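MarR family transcriptional regulator (Staphylococcus epidermidis, PDB 5HLI) probably binds DNA as a dimeric, redox-sensing transcriptional regulator of the MarR family, whose activity is thought to change when a disulfide forms. Local coordinates at residues 110-113 / 114-118. The protein carries 1 engineered substitution. Numbering follows the deposited sequence.
Sequences EAVF and EAISS
The carbonyl oxygen of F113 is gripped twice: S117 N donates to F113 O at 3.2 Å, with an N-H...O angle of only 136°, and N13 ND2 of the second subunit adds another hydrogen bond. The preceding backbone bonds are straighter. I116 N reaches V112 O at 3.0 Å with an N-H...O angle of 164°, while E114 N bonds to E110 O at 2.9 Å. These i to i+4 bonds identify an alpha-helix, the last turns of helix 103-117. Q6, M9 and N13 of the second subunit belong to its N-terminal helix 2-36; F113 packs on Q6, and E114 and S117 on M9, so helix 103-117 lies against that helix across the dimer, as in MarR-type winged helix-turn-helix dimers. On the buried side, V112 and I116 point the same way: CG1 of V112, anti to the backbone N (chi1 175°), lies 4.2 Å from I116 CG1, and Y44 touches both side chains. One serine hydroxyl turns back onto the helix, S118 OG donating to A115 O at 2.9 Å. A115 N in turn bonds to A111 O at 3.0 Å, and the side chains of A111, V112 and A115 all pack on F37.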
loop_
_atom_site.group_PDB
_atom_site.type_symbol
_atom_site.label_atom_id
_atom_site.label_comp_id
_atom_site.label_asym_id
_atom_site.label_seq_id
_atom_site.Cartn_x
_atom_site.Cartn_y
_atom_site.Cartn_z
ATOM N N GLU A 110 4.945 16.038 -17.715
ATOM C CA GLU A 110 6.274 16.181 -17.135
ATOM C C GLU A 110 6.220 16.799 -15.743
ATOM O O GLU A 110 7.101 16.534 -14.917
ATOM C CB GLU A 110 7.169 17.007 -18.061
ATOM C CG GLU A 110 6.734 18.447 -18.247
ATOM C CD GLU A 110 7.578 19.176 -19.278
ATOM O OE1 GLU A 110 7.227 19.130 -20.476
ATOM O OE2 GLU A 110 8.598 19.785 -18.891
ATOM N N ALA A 111 5.200 17.615 -15.461
ATOM C CA ALA A 111 5.058 18.175 -14.121
ATOM C C ALA A 111 4.681 17.098 -13.110
ATOM O O ALA A 111 5.227 17.062 -12.002
ATOM C CB ALA A 111 4.021 19.296 -14.123
ATOM N N VAL A 112 3.741 16.219 -13.468
ATOM C CA VAL A 112 3.410 15.089 -12.603
ATOM C C VAL A 112 4.608 14.155 -12.490
ATOM O O VAL A 112 4.978 13.714 -11.396
ATOM C CB VAL A 112 2.169 14.347 -13.134
ATOM C CG1 VAL A 112 1.894 13.105 -12.298
ATOM C CG2 VAL A 112 0.957 15.267 -13.136
ATOM N N PHE A 113 5.228 13.850 -13.631
ATOM C CA PHE A 113 6.403 12.986 -13.670
ATOM C C PHE A 113 7.482 13.473 -12.711
ATOM O O PHE A 113 8.021 12.695 -11.916
ATOM C CB PHE A 113 6.925 12.933 -15.107
ATOM C CG PHE A 113 7.992 11.909 -15.339
ATOM C CD1 PHE A 113 7.673 10.565 -15.432
ATOM C CD2 PHE A 113 9.312 12.294 -15.505
ATOM C CE1 PHE A 113 8.654 9.621 -15.659
ATOM C CE2 PHE A 113 10.296 11.356 -15.735
ATOM C CZ PHE A 113 9.966 10.018 -15.813
ATOM N N GLU A 114 7.798 14.770 -12.761
ATOM C CA GLU A 114 8.841 15.312 -11.896
ATOM C C GLU A 114 8.404 15.330 -10.435
ATOM O O GLU A 114 9.207 15.040 -9.540
ATOM C CB GLU A 114 9.225 16.719 -12.359
ATOM C CG GLU A 114 10.361 17.340 -11.567
ATOM C CD GLU A 114 11.016 18.496 -12.297
ATOM O OE1 GLU A 114 11.908 19.143 -11.707
ATOM O OE2 GLU A 114 10.644 18.757 -13.460
ATOM N N ALA A 115 7.138 15.668 -10.174
ATOM C CA ALA A 115 6.654 15.714 -8.798
ATOM C C ALA A 115 6.756 14.350 -8.128
ATOM O O ALA A 115 7.153 14.250 -6.959
ATOM C CB ALA A 115 5.211 16.220 -8.767
ATOM N N ILE A 116 6.410 13.285 -8.852
ATOM C CA ILE A 116 6.487 11.945 -8.278
ATOM C C ILE A 116 7.937 11.534 -8.069
ATOM O O ILE A 116 8.254 10.823 -7.108
ATOM C CB ILE A 116 5.737 10.938 -9.173
ATOM C CG1 ILE A 116 4.271 11.350 -9.333
ATOM C CG2 ILE A 116 5.819 9.527 -8.593
ATOM C CD1 ILE A 116 3.548 11.559 -8.021
ATOM N N SER A 117 8.843 12.003 -8.932
ATOM C CA SER A 117 10.229 11.544 -8.916
ATOM C C SER A 117 10.945 11.845 -7.605
ATOM O O SER A 117 11.993 11.247 -7.336
ATOM C CB SER A 117 11.002 12.172 -10.075
ATOM O OG SER A 117 11.173 13.566 -9.880
ATOM N N SER A 118 10.419 12.753 -6.786
ATOM C CA SER A 118 11.017 13.024 -5.485
ATOM C C SER A 118 10.692 11.955 -4.448
ATOM O O SER A 118 11.085 12.101 -3.288
ATOM C CB SER A 118 10.566 14.394 -4.972
ATOM O OG SER A 118 9.154 14.482 -4.920
#